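Alpha,alpha-trehalose-phosphate synthase (UDP-forming) (PDB 5HXA) is a glycosyltransferase of family 20 with the GT-B fold, in which two Rossmann-like domains face each other across a cleft. Local coordinates at residues 265-270 / 300-305; 280-285 / 365-370; 391-396 / 408-413. All coordinates share one frame; numbering follows the deposited sequence.

Interaction 1 of 3, residues 265-270 / 300-305; sequences KLIMSV and VSLVQI
Ile267 and Ser269 each reach across to the strand 300-305 with both backbone polar atoms, as expected of neighbouring parallel strands. Ile267 N donates to Ser301 O (2.9 Å) and Ile267 O accepts from Val303 N; Ser269 then repeats the pattern with Val303 O and Ile305 N, and Lys265 O takes Ser301 N. The pairing runs unbroken from Lys265 with Val300 to Val270 with Ile305, the strands diverging by only 14°.

The polar side-chain bond joins Ser269 OG to Gln304 OE1 at 2.6 Å. With chi2 at 73° the Gln304 chain bends back toward Ser269, while its NE2 donates to Ile305 O from above the carbonyl plane (3.0 Å). Serine suits this buried place because its hydroxyl can donate to Gln304 OE1 and still accept from Arg282 NH1; glutamine offers a carbonyl and an N-H at once.

Apolar contacts line both faces. Leu266 CD1 meets Val303 CG2 at 3.5 Å, and Met268 SD touches both Val303 CG1 and Ile305 CD1. On the other face, Ile267 touches Val300 through CD1 and Leu302 through CG2 (3.8 Å to Leu302 CD1).

Helix 279-292, the crossover of this beta-alpha-beta unit, lies against Ile267 and Leu302 through Phe286; helix 351-359 packs on Met268 and Val270, and strand 363-366 continues the sheet beyond Leu266 and Met268.

Interaction 2 of 3, residues 280-285 / 365-370; sequences VERFQA and YVTPLR
Arg282 sets CG over one face of the Tyr365 ring, and these two residues bury the largest areas in the contact. Arg282 CG stands 3.7 Å from the ring centroid and 18° off its normal, a CH-pi contact, while the side chains run past each other in opposite directions. At the far end of the ring, Tyr365 OH donates to Arg282 O (2.8 Å), in the carbonyl plane and on a lone pair; Ala285 CB lies against the same hydroxyl. Tyrosine thus serves both parts of one residue: its ring takes the CG methylene, its tip the helix backbone.

Beyond the ring, a bend at chi3 turns the guanidinium across the chain leaving the strand, and Thr367 N sits 3.5 Å above the centre of its plane. Thr367 OG1 comes within 3.2 Å of Arg282 CG. A water donates to Tyr365 O (2.7 Å) and accepts a weak bond from Arg282 NH1. Farther along, Leu369 CD1 rests near Glu281 OE2 at 4.0 Å.

The guanidinium's stronger partners are Ser269 OG, Lys277 O and the carboxylate of Asp271, whose salt bridge probably offsets its buried charge. Thr367 N, meanwhile, is buried without a hydrogen-bond partner, which probably costs some stability, the more so as a positive group lies over it.

Interaction 3 of 3, residues 391-396 / 408-413; sequences VLVLSQ and LVVNPF. With EDO (1,2-ethanediol), chain D.
Val393 pairs with Leu408, Leu394 with Val409 and Ser395 with Val410 at the edge of the parallel sheet in one Rossmann-like domain of the GT-B fold, where 408-410 is the outermost strand within the chain. The 11 residues linking the segments include neither helix nor strand, so this parallel pair lacks the usual helical crossover. Four backbone bonds hold it. Leu394 is gripped at both ends, its N donating to Leu408 O (2.9 Å) and its O accepting from Val410 N (2.8 Å). Leu408 N reaches Leu392 O, and Gln396 N closes the series on Val410 O.

Valine suits these places because its branch at CB favours the extended backbone and presents two methyls to its surroundings. Val391 CG1 meets Leu408 CD1 at 4.0 Å, and Val393 CG1 meets Val410 CG2 at 4.1 Å. This face is covered by helix 415-426, which touches Val391, Leu408 and Val410. Leu394 and Val409 point to the other face, where helix 375-382 packs on Leu394.

Past the strand ends, Gln396 sets CG between its own backbone N and carbonyl carbon (chi1 52°) and extends over Asn411. The two amide planes are 39° apart; Gln396 NE2 lies 3.3 Å from Asn411 CB and meets Asn411 ND2 as one donor against another, so these nitrogens pack without bonding. Gln396 O accepts from O1 of a 1,2-ethanediol that probably came from the crystallisation liquor; C2 of the diol rests near Val409 CG1. Ser395 OG touches the Pro412 ring (3.5 Å to CD), but its polar partners are Pro368 O and Phe397 N. Asn411, which also packs on Arg173 of the second subunit, shapes the turn that follows: its OD1 accepts from Phe413 N at 2.9 Å, an Asx turn.

How the interactions relate
All three contacts reach one parallel sheet: interactions 1 and 3 are strand pairs within it, while interaction 2 sets helix 279-292 against the end of strand 363-366 and stands between the others. Interaction 1 meets it where Arg282 NH1 lies 2.8 Å from Ser269 OG, and where Met268 O takes Tyr365 N, so strands 265-270 and 363-366 are neighbours. Interaction 3 meets it on the other edge of strand 363-366, through Val366 N and Val393 O and, past the strand ends, through Pro368 O and Ser395 OG at 2.7 Å. Interactions 1 and 3 do not touch; their nearest atoms are about 7 Å apart. A bound sodium ion lies about 7 Å from the Gln396 side chain.

Interaction 1 of 3, residues 265-270 / 300-305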
# COMPACT_ATOMS: atom_id res chain seq x y z
N LYS A 265 -12.10 -35.12 2.84
CA LYS A 265 -12.70 -33.89 2.35
C LYS A 265 -11.68 -33.15 1.49
O LYS A 265 -10.48 -33.24 1.73
CB LYS A 265 -13.14 -33.01 3.52
CG LYS A 265 -14.09 -33.71 4.47
CD LYS A 265 -15.51 -33.35 4.16
CE LYS A 265 -16.44 -33.77 5.29
NZ LYS A 265 -17.78 -33.15 5.15
N LEU A 266 -12.18 -32.39 0.52
CA LEU A 266 -11.36 -31.71 -0.48
C LEU A 266 -11.52 -30.19 -0.35
O LEU A 266 -12.63 -29.67 -0.47
CB LEU A 266 -11.74 -32.17 -1.89
CG LEU A 266 -11.18 -31.41 -3.09
CD1 LEU A 266 -9.66 -31.42 -3.06
CD2 LEU A 266 -11.71 -32.04 -4.39
N ILE A 267 -10.41 -29.49 -0.14
CA ILE A 267 -10.36 -28.03 -0.21
C ILE A 267 -9.76 -27.66 -1.56
O ILE A 267 -8.66 -28.09 -1.88
CB ILE A 267 -9.53 -27.42 0.92
CG1 ILE A 267 -10.03 -27.89 2.29
CG2 ILE A 267 -9.57 -25.89 0.84
CD1 ILE A 267 -9.07 -27.51 3.44
N MET A 268 -10.48 -26.88 -2.35
CA MET A 268 -10.07 -26.57 -3.70
C MET A 268 -9.70 -25.09 -3.80
O MET A 268 -10.46 -24.22 -3.37
CB MET A 268 -11.17 -26.92 -4.70
CG MET A 268 -10.89 -26.49 -6.11
SD MET A 268 -9.55 -27.48 -6.80
CE MET A 268 -10.36 -29.06 -6.95
N SER A 269 -8.54 -24.82 -4.39
CA SER A 269 -8.02 -23.47 -4.54
C SER A 269 -7.48 -23.35 -5.96
O SER A 269 -6.66 -24.18 -6.38
CB SER A 269 -6.93 -23.21 -3.48
OG SER A 269 -6.27 -21.98 -3.68
N VAL A 270 -7.97 -22.38 -6.72
CA VAL A 270 -7.59 -22.21 -8.12
C VAL A 270 -7.26 -20.74 -8.34
O VAL A 270 -8.11 -19.88 -8.10
CB VAL A 270 -8.71 -22.67 -9.08
CG1 VAL A 270 -8.27 -22.49 -10.55
CG2 VAL A 270 -9.13 -24.11 -8.81
N VAL A 300 -8.28 -34.76 5.06
CA VAL A 300 -8.52 -33.59 4.22
C VAL A 300 -7.29 -33.41 3.36
O VAL A 300 -6.17 -33.71 3.78
CB VAL A 300 -8.81 -32.33 5.06
CG1 VAL A 300 -7.62 -31.99 5.96
CG2 VAL A 300 -9.16 -31.14 4.15
N SER A 301 -7.49 -32.91 2.14
CA SER A 301 -6.39 -32.49 1.29
C SER A 301 -6.69 -31.13 0.69
O SER A 301 -7.85 -30.76 0.48
CB SER A 301 -6.12 -33.47 0.15
OG SER A 301 -5.94 -34.78 0.64
N LEU A 302 -5.63 -30.39 0.41
CA LEU A 302 -5.71 -29.13 -0.31
C LEU A 302 -5.22 -29.36 -1.73
O LEU A 302 -4.06 -29.72 -1.93
CB LEU A 302 -4.88 -28.06 0.38
CG LEU A 302 -4.69 -26.75 -0.39
CD1 LEU A 302 -6.05 -26.04 -0.59
CD2 LEU A 302 -3.70 -25.87 0.36
N VAL A 303 -6.08 -29.12 -2.71
CA VAL A 303 -5.65 -29.10 -4.10
C VAL A 303 -5.49 -27.64 -4.50
O VAL A 303 -6.42 -26.84 -4.34
CB VAL A 303 -6.64 -29.83 -5.03
CG1 VAL A 303 -6.30 -29.55 -6.48
CG2 VAL A 303 -6.58 -31.34 -4.77
N GLN A 304 -4.30 -27.28 -4.98
CA GLN A 304 -4.03 -25.95 -5.52
C GLN A 304 -3.73 -26.12 -7.00
O GLN A 304 -2.71 -26.71 -7.37
CB GLN A 304 -2.84 -25.27 -4.84
CG GLN A 304 -2.44 -23.97 -5.55
CD GLN A 304 -3.47 -22.86 -5.28
OE1 GLN A 304 -3.75 -22.54 -4.12
NE2 GLN A 304 -4.04 -22.30 -6.34
N ILE A 305 -4.61 -25.59 -7.84
CA ILE A 305 -4.38 -25.49 -9.27
C ILE A 305 -3.88 -24.08 -9.55
O ILE A 305 -4.55 -23.10 -9.20
CB ILE A 305 -5.66 -25.81 -10.06
CG1 ILE A 305 -6.04 -27.28 -9.82
CG2 ILE A 305 -5.45 -25.52 -11.54
CD1 ILE A 305 -7.47 -27.61 -10.21

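Interaction 2 of 3, residues 280-285 / 365-370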
# COMPACT_ATOMS: atom_id res chain seq x y z
N VAL A 280 0.96 -18.34 -0.81
CA VAL A 280 1.76 -18.75 0.34
C VAL A 280 0.93 -18.69 1.62
O VAL A 280 0.96 -19.60 2.45
CB VAL A 280 3.03 -17.88 0.46
CG1 VAL A 280 3.66 -18.06 1.82
CG2 VAL A 280 4.03 -18.23 -0.64
N GLU A 281 0.16 -17.60 1.80
CA GLU A 281 -0.69 -17.49 2.97
C GLU A 281 -1.76 -18.58 2.97
O GLU A 281 -2.10 -19.12 4.03
CB GLU A 281 -1.35 -16.11 3.03
CG GLU A 281 -0.38 -14.94 3.35
CD GLU A 281 0.43 -14.46 2.15
OE1 GLU A 281 0.28 -15.02 1.04
OE2 GLU A 281 1.22 -13.52 2.31
N ARG A 282 -2.31 -18.90 1.80
CA ARG A 282 -3.28 -19.99 1.72
C ARG A 282 -2.68 -21.29 2.23
O ARG A 282 -3.31 -22.01 3.02
CB ARG A 282 -3.79 -20.16 0.29
CG ARG A 282 -5.11 -19.46 0.08
CD ARG A 282 -5.60 -19.62 -1.31
NE ARG A 282 -5.66 -18.34 -1.98
CZ ARG A 282 -6.27 -18.16 -3.14
NH1 ARG A 282 -6.86 -19.21 -3.72
NH2 ARG A 282 -6.30 -16.97 -3.70
N PHE A 283 -1.46 -21.62 1.78
CA PHE A 283 -0.80 -22.84 2.25
C PHE A 283 -0.54 -22.79 3.74
O PHE A 283 -0.72 -23.79 4.45
CB PHE A 283 0.53 -23.05 1.52
CG PHE A 283 0.40 -23.48 0.07
CD1 PHE A 283 -0.81 -23.41 -0.59
CD2 PHE A 283 1.52 -23.93 -0.62
CE1 PHE A 283 -0.91 -23.80 -1.94
CE2 PHE A 283 1.42 -24.34 -1.96
CZ PHE A 283 0.20 -24.25 -2.61
N GLN A 284 -0.08 -21.64 4.24
CA GLN A 284 0.29 -21.54 5.65
C GLN A 284 -0.93 -21.65 6.56
O GLN A 284 -0.83 -22.20 7.67
CB GLN A 284 1.04 -20.24 5.89
CG GLN A 284 2.48 -20.33 5.38
CD GLN A 284 3.23 -19.03 5.50
OE1 GLN A 284 2.65 -18.00 5.86
NE2 GLN A 284 4.52 -19.05 5.18
N ALA A 285 -2.08 -21.12 6.14
CA ALA A 285 -3.27 -21.27 6.99
C ALA A 285 -3.79 -22.71 6.95
O ALA A 285 -4.35 -23.19 7.95
CB ALA A 285 -4.38 -20.30 6.55
N TYR A 365 -11.67 -22.32 -1.56
CA TYR A 365 -10.70 -21.55 -0.76
C TYR A 365 -10.20 -20.41 -1.64
O TYR A 365 -9.28 -20.58 -2.44
CB TYR A 365 -9.57 -22.50 -0.31
CG TYR A 365 -8.59 -22.01 0.75
CD1 TYR A 365 -8.82 -20.87 1.52
CD2 TYR A 365 -7.42 -22.73 0.97
CE1 TYR A 365 -7.88 -20.46 2.50
CE2 TYR A 365 -6.51 -22.36 1.94
CZ TYR A 365 -6.73 -21.23 2.69
OH TYR A 365 -5.78 -20.91 3.62
N VAL A 366 -10.82 -19.24 -1.49
CA VAL A 366 -10.60 -18.12 -2.41
C VAL A 366 -10.25 -16.87 -1.60
O VAL A 366 -11.12 -16.05 -1.31
CB VAL A 366 -11.85 -17.87 -3.29
CG1 VAL A 366 -11.53 -16.83 -4.36
CG2 VAL A 366 -12.33 -19.18 -3.97
N THR A 367 -8.98 -16.72 -1.22
CA THR A 367 -8.58 -15.66 -0.29
C THR A 367 -7.42 -14.83 -0.83
O THR A 367 -6.37 -14.71 -0.19
CB THR A 367 -8.24 -16.26 1.08
OG1 THR A 367 -7.17 -17.21 0.95
CG2 THR A 367 -9.44 -16.97 1.66
N PRO A 368 -7.60 -14.20 -2.00
CA PRO A 368 -6.55 -13.33 -2.52
C PRO A 368 -6.30 -12.14 -1.60
O PRO A 368 -7.20 -11.66 -0.90
CB PRO A 368 -7.09 -12.87 -3.88
CG PRO A 368 -8.58 -12.94 -3.72
CD PRO A 368 -8.82 -14.15 -2.85
N LEU A 369 -5.06 -11.64 -1.62
CA LEU A 369 -4.73 -10.43 -0.87
C LEU A 369 -5.36 -9.20 -1.49
O LEU A 369 -5.68 -8.24 -0.77
CB LEU A 369 -3.20 -10.26 -0.81
CG LEU A 369 -2.48 -11.52 -0.31
CD1 LEU A 369 -0.96 -11.32 -0.25
CD2 LEU A 369 -3.02 -11.90 1.05
N ARG A 370 -5.51 -9.17 -2.81
CA ARG A 370 -6.12 -8.05 -3.50
C ARG A 370 -6.64 -8.59 -4.83
O ARG A 370 -5.88 -9.24 -5.56
CB ARG A 370 -5.09 -6.92 -3.70
CG ARG A 370 -5.62 -5.53 -3.92
CD ARG A 370 -6.50 -5.07 -2.76
NE ARG A 370 -5.77 -4.59 -1.59
CZ ARG A 370 -6.26 -3.68 -0.75
NH1 ARG A 370 -7.45 -3.15 -0.98
NH2 ARG A 370 -5.56 -3.28 0.31
O HOH W 1 -9.16 -20.16 -5.13

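Interaction 3 of 3, residues 391-396 / 408-413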
# COMPACT_ATOMS: atom_id res chain seq x y z
N VAL A 391 -18.69 -25.16 0.80
CA VAL A 391 -18.65 -23.92 1.58
C VAL A 391 -17.56 -23.02 1.00
O VAL A 391 -16.43 -23.47 0.79
CB VAL A 391 -18.38 -24.20 3.07
CG1 VAL A 391 -18.28 -22.89 3.87
CG2 VAL A 391 -19.45 -25.11 3.64
N LEU A 392 -17.88 -21.74 0.80
CA LEU A 392 -16.92 -20.76 0.30
C LEU A 392 -16.24 -20.03 1.45
O LEU A 392 -16.91 -19.50 2.35
CB LEU A 392 -17.60 -19.75 -0.63
CG LEU A 392 -16.72 -18.59 -1.14
CD1 LEU A 392 -15.55 -19.07 -2.01
CD2 LEU A 392 -17.56 -17.53 -1.90
N VAL A 393 -14.91 -20.01 1.43
CA VAL A 393 -14.08 -19.18 2.31
C VAL A 393 -13.47 -18.09 1.44
O VAL A 393 -12.79 -18.39 0.45
CB VAL A 393 -12.99 -20.01 3.02
CG1 VAL A 393 -12.06 -19.09 3.85
CG2 VAL A 393 -13.63 -21.08 3.92
N LEU A 394 -13.72 -16.83 1.79
CA LEU A 394 -13.52 -15.71 0.89
C LEU A 394 -12.78 -14.57 1.57
O LEU A 394 -13.12 -14.17 2.69
CB LEU A 394 -14.87 -15.20 0.35
CG LEU A 394 -14.83 -14.05 -0.65
CD1 LEU A 394 -14.21 -14.50 -1.99
CD2 LEU A 394 -16.24 -13.56 -0.86
N SER A 395 -11.79 -14.01 0.87
CA SER A 395 -11.05 -12.85 1.36
C SER A 395 -11.91 -11.60 1.35
O SER A 395 -12.68 -11.35 0.42
CB SER A 395 -9.82 -12.60 0.47
OG SER A 395 -9.28 -11.32 0.76
N GLN A 396 -11.74 -10.76 2.37
CA GLN A 396 -12.45 -9.49 2.32
C GLN A 396 -11.85 -8.52 1.30
O GLN A 396 -12.40 -7.44 1.10
CB GLN A 396 -12.48 -8.84 3.72
CG GLN A 396 -11.16 -8.69 4.41
CD GLN A 396 -11.32 -8.47 5.92
OE1 GLN A 396 -12.33 -8.85 6.52
NE2 GLN A 396 -10.34 -7.84 6.53
N LEU A 408 -18.01 -17.47 4.15
CA LEU A 408 -17.19 -17.22 5.34
C LEU A 408 -16.10 -16.23 4.95
O LEU A 408 -15.14 -16.58 4.25
CB LEU A 408 -16.59 -18.51 5.89
CG LEU A 408 -17.58 -19.55 6.45
CD1 LEU A 408 -16.83 -20.80 6.93
CD2 LEU A 408 -18.47 -18.98 7.58
N VAL A 409 -16.25 -14.99 5.38
CA VAL A 409 -15.36 -13.92 4.94
C VAL A 409 -14.24 -13.77 5.95
O VAL A 409 -14.48 -13.75 7.16
CB VAL A 409 -16.15 -12.60 4.76
CG1 VAL A 409 -15.21 -11.45 4.39
CG2 VAL A 409 -17.22 -12.78 3.69
N VAL A 410 -13.00 -13.67 5.45
CA VAL A 410 -11.82 -13.64 6.30
C VAL A 410 -10.84 -12.57 5.83
O VAL A 410 -10.84 -12.15 4.67
CB VAL A 410 -11.10 -15.01 6.36
CG1 VAL A 410 -12.02 -16.08 6.98
CG2 VAL A 410 -10.61 -15.45 4.96
N ASN A 411 -10.00 -12.14 6.77
CA ASN A 411 -8.87 -11.27 6.47
C ASN A 411 -7.68 -12.18 6.17
O ASN A 411 -7.21 -12.88 7.08
CB ASN A 411 -8.57 -10.38 7.66
CG ASN A 411 -7.48 -9.36 7.38
OD1 ASN A 411 -6.62 -9.57 6.51
ND2 ASN A 411 -7.49 -8.27 8.12
N PRO A 412 -7.18 -12.22 4.93
CA PRO A 412 -6.10 -13.18 4.63
C PRO A 412 -4.79 -12.85 5.33
O PRO A 412 -3.89 -13.71 5.35
CB PRO A 412 -5.96 -13.08 3.09
CG PRO A 412 -6.36 -11.66 2.80
CD PRO A 412 -7.51 -11.37 3.78
N PHE A 413 -4.66 -11.66 5.91
CA PHE A 413 -3.48 -11.36 6.72
C PHE A 413 -3.56 -11.96 8.12
O PHE A 413 -2.65 -11.75 8.92
CB PHE A 413 -3.29 -9.83 6.83
CG PHE A 413 -2.98 -9.18 5.51
CD1 PHE A 413 -4.00 -8.81 4.64
CD2 PHE A 413 -1.67 -8.96 5.12
CE1 PHE A 413 -3.71 -8.22 3.41
CE2 PHE A 413 -1.37 -8.37 3.90
CZ PHE A 413 -2.40 -8.01 3.04
C1 EDO D . -15.61 -6.67 2.31
O1 EDO D . -15.27 -7.08 0.97
C2 EDO D . -15.74 -7.89 3.23
O2 EDO D . -16.98 -7.90 3.94